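Local coordinates for protein NtrC family transcriptional regulator (Clostridium acetobutylicum ATCC 824, PDB 2Q5C) that is probably an NtrC-family, sigma-54-dependent transcriptional regulator that binds ATP and specific DNA sequences, of which this chain is the N-terminal PrpR_N-type part, at residues N95-I100 / I143-S148; L99-H104 / E122-S127; T133-V138 / D154-Q159. All coordinates share one frame; numbering follows the deposited sequence.

Interaction 1: residues N95-I100 / I143-S148; sequences NELALI and IKIVVS
Leu97 and Ile145 interlock on one face of the sheet: the CD2 methyl of Leu97 fills the notch between the two arms of Ile145, 3.5 Å from Ile145 CD1 and just as close to CG2. Further along this face, Val147 splits its methyls between two leucines. CG1 of Val147 meets CD1 of Leu99 at 3.8 Å, the two side chains slanting across each other, while CG2 turns more loosely to Leu97 CD1.

On the other face, the CG2 methyl of Ile143 lies over Ala98, 3.9 Å from Ala98 CB and against Ala98 N. The other arm of Ile143, through CG1, crosses the aliphatic part of Glu96 at about a right angle, 4.0 Å from Glu96 CG. Ile100 stretches CD1 to CG1 of Val146 at 3.8 Å.

Between these two faces runs a parallel ladder, its strand segments inclined at 31°: Ala98 N bonds to Ile145 O at 2.8 Å, Val147 N to Ala98 O, and Ile100 N to Val147 O. A water that donates to Glu96 O and accepts from Lys144 N continues it at one end. At the other, Ser148 OG donates to Ile100 O at 2.7 Å, from 42° above the carbonyl plane.

The pair forms the centre of a four-stranded parallel sheet, with strand 119-125 beside strand 96-102 and strand 162-165 beside strand 145-148. Helices 131-140 and 150-158 pack on the Ala98, Ile100 and Val146 face, and helix 80-90 on the face of Leu97, Ile145 and Val147.

Interaction 2: residues L99-H104 / E122-S127; sequences LIAYKH and EFLFSS
Phe125 has CG between the backbone N and the carbonyl carbon (chi1 76°), and Tyr102 has CG anti to its N (chi1 -174°). From these starting points the rings meet across the strands as an edge-to-face pair: CD1 of Tyr102 sits over the Phe125 face, offset toward the rim and 3.7 Å from CE1 of Phe125, with the planes at 60°. Beside it, CG2 of Ile100 touches CD2 of Phe125 at 3.7 Å. Lys103 CG lies over the centre of the Tyr102 ring.

Strands 96-102 and 119-125 are the parallel arms of a beta-alpha-beta unit joined through helix 109-116. Their backbones zip together as Phe123 N to Leu99 O, Ala101 N to Phe123 O and Phe125 N to Ala101 O. Lys103 N, just past the strand, adds the shortest bond of the series, 2.7 Å to Phe125 O.

On the opposite face Leu124 spreads its methyls, CD2 against Ala101 CB at 3.8 Å and CD1 against Lys103 O at 3.4 Å. The polar ends of Tyr102 and Lys103 both reach Asp63 on helix 59-66, OH by a hydrogen bond and NZ by a salt bridge.

Interaction 3: residues T133-V138 / D154-Q159; sequences TLISKV and DEAIKQ
Ile135 and Gln159 bury the most surface here, with Ala156 and Ser136 well behind. Ile135 projects from helix 131-140 and divides its branches among three residues at the end of helix 150-158. Its CG2 methyl, anti to the backbone N, lies 3.4 Å from CD of Gln159 and nearly as close to NE2. CG1 rests on the bent chain of Glu155, 3.6 Å from Glu155 CG, and CD1 reaches CB of Ala156 at 4.1 Å.

Gln159, the first residue to leave helical geometry after helix 150-158, has CG anti to its carbonyl carbon (chi1 -62°) and an extended chain beyond, which carries its amide back across Ile135 to the neighbouring helix. There OE1 accepts from Ser136 OG at 3.0 Å, the hydroxyl lying in the amide plane and on a lone pair. NE2 donates to Glu155 OE2 at 2.8 Å, nearly straight at 167°, using the anti lone pair of that oxygen, and also bonds to Thr132 O.

The two helices flank strand 145-148 in the chain and lie side by side on one face of its sheet. Gripped at both the oxygen and the nitrogen, the Gln159 amide is fixed in its flip, and the Glu155 carboxylate would tend to polarise it; the polar bonds lie beside the apolar contacts of Ile135 and set which way the amide faces.

Overall arrangement
Interactions 1 and 2 share strand 96-102, which pairs with strand 145-148 on one side and with strand 119-125 on the other, so Leu99 and Ile100 belong to both. Interaction 1 is the buried one, its side-chain contacts nearly all aliphatic; interaction 2 is partly buried, with an aromatic pair and polar ends reaching helix 59-66, which belongs with the chain's other parallel sheet. Interaction 3 is helix against helix, partly buried, smaller and without backbone bonds, its polar bonds being made by side chains. It is layered on the sheet: Leu134 packs on Ile100, Phe123 and Phe125, Ile135 on Ile100, and Ala156 on Val146, so the core formed by the first two contacts continues into the third.

Interaction 1: residues N95-I100 / I143-S148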
ATOM      1  N   ASN A  95     -18.085   8.178 -13.618  0.50 27.30           N
ATOM      2  CA  ASN A  95     -18.585   6.915 -13.042  0.50 27.13           C
ATOM      3  C   ASN A  95     -17.919   5.633 -13.532  0.50 26.61           C
ATOM      4  O   ASN A  95     -18.163   4.567 -12.959  0.50 26.43           O
ATOM      5  CB  ASN A  95     -20.118   6.799 -13.139  0.50 28.51           C
ATOM      6  CG  ASN A  95     -20.658   7.233 -14.484  0.50 28.39           C
ATOM      7  OD1 ASN A  95     -20.202   6.782 -15.535  0.50 31.71           O
ATOM      8  ND2 ASN A  95     -21.655   8.113 -14.455  0.50 33.06           N
ATOM      9  N   GLU A  96     -17.093   5.725 -14.576  1.00 25.49           N
ATOM     10  CA  GLU A  96     -16.435   4.535 -15.110  1.00 25.98           C
ATOM     11  C   GLU A  96     -14.971   4.529 -14.698  1.00 23.33           C
ATOM     12  O   GLU A  96     -14.229   5.424 -15.028  1.00 22.85           O
ATOM     13  CB  GLU A  96     -16.589   4.387 -16.638  1.00 27.04           C
ATOM     14  CG  GLU A  96     -15.782   3.181 -17.132  1.00 31.81           C
ATOM     15  CD  GLU A  96     -16.129   2.673 -18.539  1.00 32.30           C
ATOM     16  OE1 GLU A  96     -16.428   3.500 -19.434  1.00 39.21           O
ATOM     17  OE2 GLU A  96     -16.082   1.430 -18.732  1.00 37.65           O
ATOM     18  N   LEU A  97     -14.587   3.496 -13.950  1.00 21.45           N
ATOM     19  CA  LEU A  97     -13.267   3.473 -13.317  1.00 22.31           C
ATOM     20  C   LEU A  97     -12.544   2.172 -13.574  1.00 21.59           C
ATOM     21  O   LEU A  97     -13.182   1.146 -13.764  1.00 22.60           O
ATOM     22  CB  LEU A  97     -13.442   3.597 -11.784  1.00 24.09           C
ATOM     23  CG  LEU A  97     -14.522   4.517 -11.215  1.00 27.16           C
ATOM     24  CD1 LEU A  97     -14.611   4.383  -9.701  1.00 29.44           C
ATOM     25  CD2 LEU A  97     -14.232   5.945 -11.583  1.00 30.84           C
ATOM     26  N   ALA A  98     -11.216   2.218 -13.523  1.00 20.29           N
ATOM     27  CA  ALA A  98     -10.405   0.998 -13.464  1.00 20.47           C
ATOM     28  C   ALA A  98      -9.958   0.823 -12.027  1.00 20.22           C
ATOM     29  O   ALA A  98      -9.409   1.760 -11.454  1.00 21.22           O
ATOM     30  CB  ALA A  98      -9.177   1.098 -14.360  1.00 22.26           C
ATOM     31  N   LEU A  99     -10.193  -0.354 -11.471  1.00 19.67           N
ATOM     32  CA  LEU A  99      -9.683  -0.668 -10.133  1.00 21.28           C
ATOM     33  C   LEU A  99      -8.554  -1.649 -10.335  1.00 21.39           C
ATOM     34  O   LEU A  99      -8.765  -2.745 -10.875  1.00 22.33           O
ATOM     35  CB  LEU A  99     -10.807  -1.296  -9.325  1.00 21.09           C
ATOM     36  CG  LEU A  99     -10.457  -1.741  -7.899  1.00 24.47           C
ATOM     37  CD1 LEU A  99     -10.034  -0.555  -7.052  1.00 26.31           C
ATOM     38  CD2 LEU A  99     -11.701  -2.395  -7.342  1.00 29.46           C
ATOM     39  N   ILE A 100      -7.352  -1.263  -9.905  1.00 21.04           N
ATOM     40  CA  ILE A 100      -6.172  -2.076 -10.157  1.00 21.67           C
ATOM     41  C   ILE A 100      -5.678  -2.646  -8.839  1.00 21.15           C
ATOM     42  O   ILE A 100      -5.385  -1.894  -7.896  1.00 22.85           O
ATOM     43  CB  ILE A 100      -5.059  -1.291 -10.895  1.00 22.23           C
ATOM     44  CG1 ILE A 100      -5.593  -0.818 -12.265  1.00 23.35           C
ATOM     45  CG2 ILE A 100      -3.783  -2.155 -11.044  1.00 23.60           C
ATOM     46  CD1 ILE A 100      -4.628  -0.052 -13.117  1.00 21.52           C
ATOM     47  N   ILE A 143     -10.996   4.149 -20.505  1.00 22.03           N
ATOM     48  CA  ILE A 143     -11.212   4.502 -19.095  1.00 22.19           C
ATOM     49  C   ILE A 143     -10.248   5.615 -18.726  1.00 21.55           C
ATOM     50  O   ILE A 143      -9.081   5.575 -19.118  1.00 21.93           O
ATOM     51  CB  ILE A 143     -11.009   3.266 -18.226  1.00 21.29           C
ATOM     52  CG1 ILE A 143     -12.130   2.259 -18.500  1.00 23.00           C
ATOM     53  CG2 ILE A 143     -11.048   3.627 -16.730  1.00 21.82           C
ATOM     54  CD1 ILE A 143     -11.901   0.877 -17.905  1.00 25.22           C
ATOM     55  N   LYS A 144     -10.753   6.619 -18.006  1.00 21.37           N
ATOM     56  CA  LYS A 144      -9.981   7.806 -17.701  1.00 22.34           C
ATOM     57  C   LYS A 144      -9.614   7.964 -16.218  1.00 20.82           C
ATOM     58  O   LYS A 144      -8.939   8.917 -15.860  1.00 20.66           O
ATOM     59  CB  LYS A 144     -10.746   9.049 -18.163  1.00 23.71           C
ATOM     60  CG  LYS A 144     -11.150   8.954 -19.646  1.00 29.35           C
ATOM     61  CD  LYS A 144     -11.667  10.253 -20.180  1.00 35.46           C
ATOM     62  CE  LYS A 144     -11.963  10.131 -21.671  1.00 38.98           C
ATOM     63  NZ  LYS A 144     -12.833   8.940 -21.953  1.00 43.19           N
ATOM     64  N   ILE A 145     -10.065   7.010 -15.395  1.00 20.99           N
ATOM     65  CA  ILE A 145      -9.930   7.130 -13.930  1.00 20.03           C
ATOM     66  C   ILE A 145      -9.400   5.800 -13.409  1.00 19.92           C
ATOM     67  O   ILE A 145      -9.957   4.762 -13.699  1.00 20.51           O
ATOM     68  CB  ILE A 145     -11.286   7.404 -13.280  1.00 20.92           C
ATOM     69  CG1 ILE A 145     -11.998   8.626 -13.907  1.00 20.53           C
ATOM     70  CG2 ILE A 145     -11.117   7.637 -11.761  1.00 21.17           C
ATOM     71  CD1 ILE A 145     -13.469   8.685 -13.635  1.00 22.93           C
ATOM     72  N   VAL A 146      -8.325   5.877 -12.628  1.00 19.44           N
ATOM     73  CA  VAL A 146      -7.710   4.675 -12.051  1.00 19.30           C
ATOM     74  C   VAL A 146      -7.691   4.780 -10.515  1.00 19.54           C
ATOM     75  O   VAL A 146      -7.247   5.801  -9.974  1.00 19.29           O
ATOM     76  CB  VAL A 146      -6.258   4.533 -12.535  1.00 19.99           C
ATOM     77  CG1 VAL A 146      -5.525   3.411 -11.792  1.00 19.71           C
ATOM     78  CG2 VAL A 146      -6.231   4.264 -14.022  1.00 20.30           C
ATOM     79  N   VAL A 147      -8.156   3.718  -9.847  1.00 18.36           N
ATOM     80  CA  VAL A 147      -8.160   3.621  -8.357  1.00 18.06           C
ATOM     81  C   VAL A 147      -7.214   2.479  -8.029  1.00 17.27           C
ATOM     82  O   VAL A 147      -7.425   1.351  -8.470  1.00 17.79           O
ATOM     83  CB  VAL A 147      -9.549   3.298  -7.857  1.00 18.86           C
ATOM     84  CG1 VAL A 147      -9.563   3.142  -6.323  1.00 19.84           C
ATOM     85  CG2 VAL A 147     -10.507   4.379  -8.253  1.00 21.03           C
ATOM     86  N   SER A 148      -6.149   2.782  -7.288  1.00 17.49           N
ATOM     87  CA  SER A 148      -5.157   1.766  -6.982  1.00 18.69           C
ATOM     88  C   SER A 148      -4.213   2.292  -5.925  1.00 19.23           C
ATOM     89  O   SER A 148      -4.423   3.361  -5.342  1.00 19.53           O
ATOM     90  CB  SER A 148      -4.349   1.408  -8.254  1.00 18.86           C
ATOM     91  OG  SER A 148      -3.610   0.186  -8.125  1.00 21.13           O
TER
HETATM   92  O   HOH W   1     -13.567   6.763 -17.368  1.00 24.60           O

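Interaction 2: residues L99-H104 / E122-S127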
ATOM      1  N   LEU A  99     -10.193  -0.354 -11.471  1.00 19.67           N
ATOM      2  CA  LEU A  99      -9.683  -0.668 -10.133  1.00 21.28           C
ATOM      3  C   LEU A  99      -8.554  -1.649 -10.335  1.00 21.39           C
ATOM      4  O   LEU A  99      -8.765  -2.745 -10.875  1.00 22.33           O
ATOM      5  CB  LEU A  99     -10.807  -1.296  -9.325  1.00 21.09           C
ATOM      6  CG  LEU A  99     -10.457  -1.741  -7.899  1.00 24.47           C
ATOM      7  CD1 LEU A  99     -10.034  -0.555  -7.052  1.00 26.31           C
ATOM      8  CD2 LEU A  99     -11.701  -2.395  -7.342  1.00 29.46           C
ATOM      9  N   ILE A 100      -7.352  -1.263  -9.905  1.00 21.04           N
ATOM     10  CA  ILE A 100      -6.172  -2.076 -10.157  1.00 21.67           C
ATOM     11  C   ILE A 100      -5.678  -2.646  -8.839  1.00 21.15           C
ATOM     12  O   ILE A 100      -5.385  -1.894  -7.896  1.00 22.85           O
ATOM     13  CB  ILE A 100      -5.059  -1.291 -10.895  1.00 22.23           C
ATOM     14  CG1 ILE A 100      -5.593  -0.818 -12.265  1.00 23.35           C
ATOM     15  CG2 ILE A 100      -3.783  -2.155 -11.044  1.00 23.60           C
ATOM     16  CD1 ILE A 100      -4.628  -0.052 -13.117  1.00 21.52           C
ATOM     17  N   ALA A 101      -5.624  -3.964  -8.754  1.00 21.19           N
ATOM     18  CA  ALA A 101      -5.192  -4.604  -7.510  1.00 21.25           C
ATOM     19  C   ALA A 101      -3.997  -5.507  -7.742  1.00 22.13           C
ATOM     20  O   ALA A 101      -3.808  -6.034  -8.833  1.00 22.32           O
ATOM     21  CB  ALA A 101      -6.310  -5.400  -6.911  1.00 21.62           C
ATOM     22  N   TYR A 102      -3.194  -5.684  -6.697  1.00 22.96           N
ATOM     23  CA  TYR A 102      -2.060  -6.598  -6.711  1.00 24.20           C
ATOM     24  C   TYR A 102      -2.518  -8.020  -6.442  1.00 24.98           C
ATOM     25  O   TYR A 102      -3.059  -8.297  -5.373  1.00 25.09           O
ATOM     26  CB  TYR A 102      -1.066  -6.204  -5.617  1.00 25.27           C
ATOM     27  CG  TYR A 102       0.233  -6.993  -5.616  1.00 26.81           C
ATOM     28  CD1 TYR A 102       1.073  -6.954  -6.716  1.00 28.27           C
ATOM     29  CD2 TYR A 102       0.636  -7.734  -4.492  1.00 28.14           C
ATOM     30  CE1 TYR A 102       2.277  -7.628  -6.737  1.00 30.00           C
ATOM     31  CE2 TYR A 102       1.862  -8.443  -4.517  1.00 28.18           C
ATOM     32  CZ  TYR A 102       2.663  -8.363  -5.647  1.00 29.52           C
ATOM     33  OH  TYR A 102       3.903  -8.994  -5.754  1.00 31.36           O
ATOM     34  N   LYS A 103      -2.287  -8.898  -7.422  1.00 25.78           N
ATOM     35  CA  LYS A 103      -2.565 -10.353  -7.353  1.00 28.86           C
ATOM     36  C   LYS A 103      -4.031 -10.768  -7.235  1.00 30.03           C
ATOM     37  O   LYS A 103      -4.500 -11.589  -8.035  1.00 31.27           O
ATOM     38  CB  LYS A 103      -1.663 -11.066  -6.320  1.00 29.00           C
ATOM     39  CG  LYS A 103      -0.204 -11.007  -6.704  1.00 30.44           C
ATOM     40  CD  LYS A 103       0.724 -11.817  -5.793  1.00 32.16           C
ATOM     41  CE  LYS A 103       2.154 -11.747  -6.299  1.00 36.79           C
ATOM     42  NZ  LYS A 103       3.164 -12.463  -5.434  1.00 41.11           N
ATOM     43  N   HIS A 104      -4.745 -10.206  -6.265  1.00 30.32           N
ATOM     44  CA  HIS A 104      -6.105 -10.631  -5.948  1.00 31.98           C
ATOM     45  C   HIS A 104      -6.993  -9.423  -5.605  1.00 31.79           C
ATOM     46  O   HIS A 104      -6.521  -8.425  -5.041  1.00 30.28           O
ATOM     47  CB  HIS A 104      -6.100 -11.631  -4.768  1.00 33.15           C
ATOM     48  CG  HIS A 104      -5.261 -12.857  -5.002  1.00 38.37           C
ATOM     49  ND1 HIS A 104      -5.562 -13.796  -5.969  1.00 42.10           N
ATOM     50  CD2 HIS A 104      -4.142 -13.306  -4.382  1.00 41.94           C
ATOM     51  CE1 HIS A 104      -4.659 -14.763  -5.941  1.00 43.79           C
ATOM     52  NE2 HIS A 104      -3.785 -14.489  -4.986  1.00 44.03           N
ATOM     53  N   GLU A 122     -11.948  -4.288 -13.463  1.00 23.75           N
ATOM     54  CA  GLU A 122     -10.880  -4.699 -12.559  1.00 24.12           C
ATOM     55  C   GLU A 122      -9.700  -5.231 -13.359  1.00 24.41           C
ATOM     56  O   GLU A 122      -9.873  -5.997 -14.327  1.00 25.79           O
ATOM     57  CB  GLU A 122     -11.434  -5.761 -11.622  1.00 24.15           C
ATOM     58  CG  GLU A 122     -10.407  -6.325 -10.640  1.00 28.03           C
ATOM     59  CD  GLU A 122     -10.987  -7.460  -9.833  1.00 32.45           C
ATOM     60  OE1 GLU A 122     -11.833  -7.190  -8.948  1.00 33.65           O
ATOM     61  OE2 GLU A 122     -10.628  -8.627 -10.098  1.00 34.81           O
ATOM     62  N   PHE A 123      -8.503  -4.811 -12.966  1.00 23.95           N
ATOM     63  CA  PHE A 123      -7.262  -5.281 -13.566  1.00 24.92           C
ATOM     64  C   PHE A 123      -6.371  -5.763 -12.444  1.00 24.80           C
ATOM     65  O   PHE A 123      -6.287  -5.113 -11.404  1.00 24.35           O
ATOM     66  CB  PHE A 123      -6.538  -4.147 -14.297  1.00 25.27           C
ATOM     67  CG  PHE A 123      -7.345  -3.483 -15.407  1.00 26.94           C
ATOM     68  CD1 PHE A 123      -7.083  -3.772 -16.742  1.00 30.35           C
ATOM     69  CD2 PHE A 123      -8.336  -2.551 -15.107  1.00 28.19           C
ATOM     70  CE1 PHE A 123      -7.810  -3.130 -17.769  1.00 30.25           C
ATOM     71  CE2 PHE A 123      -9.071  -1.919 -16.127  1.00 29.57           C
ATOM     72  CZ  PHE A 123      -8.806  -2.216 -17.458  1.00 29.89           C
ATOM     73  N   LEU A 124      -5.723  -6.899 -12.640  1.00 24.48           N
ATOM     74  CA  LEU A 124      -4.787  -7.448 -11.643  1.00 24.75           C
ATOM     75  C   LEU A 124      -3.352  -7.388 -12.153  1.00 24.81           C
ATOM     76  O   LEU A 124      -3.112  -7.558 -13.348  1.00 25.49           O
ATOM     77  CB  LEU A 124      -5.166  -8.884 -11.274  1.00 25.29           C
ATOM     78  CG  LEU A 124      -6.553  -9.117 -10.664  1.00 27.44           C
ATOM     79  CD1 LEU A 124      -6.795 -10.589 -10.384  1.00 30.58           C
ATOM     80  CD2 LEU A 124      -6.761  -8.283  -9.386  1.00 28.35           C
ATOM     81  N   PHE A 125      -2.389  -7.124 -11.272  1.00 23.84           N
ATOM     82  CA  PHE A 125      -0.973  -7.144 -11.634  1.00 23.71           C
ATOM     83  C   PHE A 125      -0.221  -7.946 -10.582  1.00 24.29           C
ATOM     84  O   PHE A 125      -0.671  -8.046  -9.438  1.00 23.90           O
ATOM     85  CB  PHE A 125      -0.369  -5.747 -11.863  1.00 23.45           C
ATOM     86  CG  PHE A 125      -0.079  -4.957 -10.592  1.00 23.09           C
ATOM     87  CD1 PHE A 125       1.229  -4.774 -10.138  1.00 26.81           C
ATOM     88  CD2 PHE A 125      -1.116  -4.369  -9.874  1.00 23.55           C
ATOM     89  CE1 PHE A 125       1.494  -4.030  -8.980  1.00 25.82           C
ATOM     90  CE2 PHE A 125      -0.850  -3.629  -8.690  1.00 23.64           C
ATOM     91  CZ  PHE A 125       0.439  -3.466  -8.250  1.00 23.78           C
ATOM     92  N   SER A 126       0.882  -8.562 -10.996  1.00 25.23           N
ATOM     93  CA  SER A 126       1.664  -9.417 -10.101  1.00 26.27           C
ATOM     94  C   SER A 126       3.100  -8.981  -9.929  1.00 25.60           C
ATOM     95  O   SER A 126       3.829  -9.577  -9.121  1.00 26.90           O
ATOM     96  CB  SER A 126       1.632 -10.874 -10.580  1.00 27.03           C
ATOM     97  OG  SER A 126       0.362 -11.440 -10.300  1.00 31.80           O
ATOM     98  N   SER A 127       3.519  -7.962 -10.672  0.50 24.49           N
ATOM     99  CA  SER A 127       4.884  -7.465 -10.581  0.50 24.19           C
ATOM    100  C   SER A 127       4.964  -6.007 -10.975  0.50 23.95           C
ATOM    101  O   SER A 127       4.143  -5.513 -11.761  0.50 23.62           O
ATOM    102  CB  SER A 127       5.819  -8.297 -11.469  0.50 24.72           C
ATOM    103  OG  SER A 127       5.544  -8.050 -12.833  0.50 25.08           O
TER

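Interaction 3: residues T133-V138 / D154-Q159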
ATOM      1  N   THR A 133       2.497  -1.125 -18.629  1.00 24.44           N
ATOM      2  CA  THR A 133       1.682  -1.787 -19.667  1.00 24.39           C
ATOM      3  C   THR A 133       0.217  -1.826 -19.261  1.00 24.30           C
ATOM      4  O   THR A 133      -0.689  -1.608 -20.070  1.00 23.03           O
ATOM      5  CB  THR A 133       2.182  -3.232 -19.917  1.00 26.14           C
ATOM      6  OG1 THR A 133       3.541  -3.175 -20.341  1.00 28.93           O
ATOM      7  CG2 THR A 133       1.333  -3.958 -20.970  1.00 27.40           C
ATOM      8  N   LEU A 134      -0.038  -2.125 -17.996  1.00 23.16           N
ATOM      9  CA  LEU A 134      -1.382  -2.155 -17.502  1.00 23.43           C
ATOM     10  C   LEU A 134      -2.090  -0.812 -17.614  1.00 22.04           C
ATOM     11  O   LEU A 134      -3.280  -0.769 -17.948  1.00 22.02           O
ATOM     12  CB  LEU A 134      -1.355  -2.644 -16.057  1.00 23.86           C
ATOM     13  CG  LEU A 134      -2.705  -3.105 -15.561  1.00 26.17           C
ATOM     14  CD1 LEU A 134      -3.269  -4.212 -16.473  1.00 28.74           C
ATOM     15  CD2 LEU A 134      -2.542  -3.623 -14.132  1.00 26.22           C
ATOM     16  N   ILE A 135      -1.388   0.274 -17.326  1.00 21.08           N
ATOM     17  CA  ILE A 135      -1.928   1.640 -17.485  1.00 21.00           C
ATOM     18  C   ILE A 135      -2.262   1.900 -18.960  1.00 20.98           C
ATOM     19  O   ILE A 135      -3.341   2.405 -19.278  1.00 21.83           O
ATOM     20  CB  ILE A 135      -1.007   2.726 -16.847  1.00 21.08           C
ATOM     21  CG1 ILE A 135      -1.018   2.567 -15.303  1.00 20.74           C
ATOM     22  CG2 ILE A 135      -1.411   4.148 -17.251  1.00 21.03           C
ATOM     23  CD1 ILE A 135      -2.419   2.643 -14.671  1.00 21.55           C
ATOM     24  N   SER A 136      -1.368   1.497 -19.858  1.00 21.19           N
ATOM     25  CA  SER A 136      -1.704   1.580 -21.292  1.00 21.57           C
ATOM     26  C   SER A 136      -2.945   0.801 -21.636  1.00 22.20           C
ATOM     27  O   SER A 136      -3.777   1.271 -22.424  1.00 22.17           O
ATOM     28  CB  SER A 136      -0.536   1.079 -22.138  1.00 22.07           C
ATOM     29  OG  SER A 136       0.528   2.015 -22.073  1.00 25.64           O
ATOM     30  N   LYS A 137      -3.106  -0.382 -21.066  1.00 20.82           N
ATOM     31  CA  LYS A 137      -4.305  -1.161 -21.303  1.00 21.18           C
ATOM     32  C   LYS A 137      -5.544  -0.388 -20.877  1.00 22.40           C
ATOM     33  O   LYS A 137      -6.543  -0.372 -21.571  1.00 21.17           O
ATOM     34  CB  LYS A 137      -4.243  -2.532 -20.600  1.00 21.85           C
ATOM     35  CG  LYS A 137      -5.297  -3.460 -21.092  1.00 22.75           C
ATOM     36  CD  LYS A 137      -5.188  -4.819 -20.430  1.00 24.45           C
ATOM     37  CE  LYS A 137      -6.191  -5.743 -21.011  1.00 27.38           C
ATOM     38  NZ  LYS A 137      -6.063  -7.106 -20.404  1.00 32.44           N
ATOM     39  N   VAL A 138      -5.510   0.232 -19.698  1.00 22.05           N
ATOM     40  CA  VAL A 138      -6.624   1.059 -19.237  1.00 23.19           C
ATOM     41  C   VAL A 138      -7.063   2.081 -20.285  1.00 22.31           C
ATOM     42  O   VAL A 138      -8.266   2.194 -20.558  1.00 22.50           O
ATOM     43  CB  VAL A 138      -6.266   1.757 -17.894  1.00 24.20           C
ATOM     44  CG1 VAL A 138      -7.372   2.742 -17.461  1.00 25.89           C
ATOM     45  CG2 VAL A 138      -6.035   0.681 -16.816  1.00 24.94           C
ATOM     46  N   ASP A 154       0.262   6.973  -9.675  1.00 21.50           N
ATOM     47  CA  ASP A 154       1.282   7.877 -10.227  1.00 23.24           C
ATOM     48  C   ASP A 154       1.501   7.599 -11.707  1.00 23.42           C
ATOM     49  O   ASP A 154       1.596   8.550 -12.506  1.00 24.06           O
ATOM     50  CB  ASP A 154       2.607   7.804  -9.467  1.00 23.92           C
ATOM     51  CG  ASP A 154       2.592   8.584  -8.172  1.00 25.35           C
ATOM     52  OD1 ASP A 154       1.713   9.451  -7.983  1.00 28.93           O
ATOM     53  OD2 ASP A 154       3.519   8.350  -7.348  1.00 29.12           O
ATOM     54  N   GLU A 155       1.558   6.331 -12.102  1.00 23.71           N
ATOM     55  CA  GLU A 155       1.709   5.990 -13.522  1.00 24.27           C
ATOM     56  C   GLU A 155       0.464   6.410 -14.334  1.00 24.20           C
ATOM     57  O   GLU A 155       0.575   6.858 -15.494  1.00 24.64           O
ATOM     58  CB  GLU A 155       2.011   4.488 -13.700  1.00 24.28           C
ATOM     59  CG  GLU A 155       2.290   4.037 -15.163  1.00 26.26           C
ATOM     60  CD  GLU A 155       3.470   4.734 -15.847  1.00 29.38           C
ATOM     61  OE1 GLU A 155       4.402   5.198 -15.153  1.00 29.30           O
ATOM     62  OE2 GLU A 155       3.465   4.772 -17.101  1.00 29.65           O
ATOM     63  N   ALA A 156      -0.728   6.254 -13.747  1.00 23.01           N
ATOM     64  CA  ALA A 156      -1.974   6.701 -14.380  1.00 23.12           C
ATOM     65  C   ALA A 156      -1.884   8.163 -14.733  1.00 23.81           C
ATOM     66  O   ALA A 156      -2.196   8.564 -15.876  1.00 23.61           O
ATOM     67  CB  ALA A 156      -3.182   6.464 -13.433  1.00 22.25           C
ATOM     68  N   ILE A 157      -1.490   8.967 -13.762  1.00 24.34           N
ATOM     69  CA  ILE A 157      -1.404  10.408 -13.933  1.00 25.53           C
ATOM     70  C   ILE A 157      -0.315  10.750 -14.972  1.00 26.81           C
ATOM     71  O   ILE A 157      -0.516  11.619 -15.833  1.00 27.62           O
ATOM     72  CB  ILE A 157      -1.194  11.106 -12.575  1.00 25.42           C
ATOM     73  CG1 ILE A 157      -2.462  10.945 -11.725  1.00 25.33           C
ATOM     74  CG2 ILE A 157      -0.873  12.604 -12.772  1.00 26.05           C
ATOM     75  CD1 ILE A 157      -2.227  11.137 -10.206  1.00 25.00           C
ATOM     76  N   LYS A 158       0.787  10.013 -14.957  1.00 27.37           N
ATOM     77  CA  LYS A 158       1.847  10.224 -15.959  1.00 28.98           C
ATOM     78  C   LYS A 158       1.315  10.004 -17.379  1.00 28.86           C
ATOM     79  O   LYS A 158       1.706  10.733 -18.316  1.00 29.69           O
ATOM     80  CB  LYS A 158       3.034   9.302 -15.690  1.00 28.96           C
ATOM     81  CG  LYS A 158       4.220   9.513 -16.649  1.00 30.06           C
ATOM     82  CD  LYS A 158       5.378   8.566 -16.323  1.00 30.96           C
ATOM     83  CE  LYS A 158       6.515   8.744 -17.320  1.00 35.00           C
ATOM     84  NZ  LYS A 158       7.516   7.652 -17.190  1.00 38.91           N
ATOM     85  N   GLN A 159       0.443   9.013 -17.550  1.00 28.15           N
ATOM     86  CA  GLN A 159      -0.145   8.710 -18.852  1.00 28.33           C
ATOM     87  C   GLN A 159      -1.433   9.537 -19.122  1.00 27.67           C
ATOM     88  O   GLN A 159      -2.175   9.243 -20.061  1.00 28.96           O
ATOM     89  CB  GLN A 159      -0.340   7.191 -19.052  1.00 27.96           C
ATOM     90  CG  GLN A 159       0.983   6.338 -19.035  1.00 28.70           C
ATOM     91  CD  GLN A 159       0.867   4.893 -19.609  1.00 29.50           C
ATOM     92  OE1 GLN A 159       0.138   4.628 -20.587  1.00 33.28           O
ATOM     93  NE2 GLN A 159       1.615   3.946 -19.000  1.00 30.19           N
TER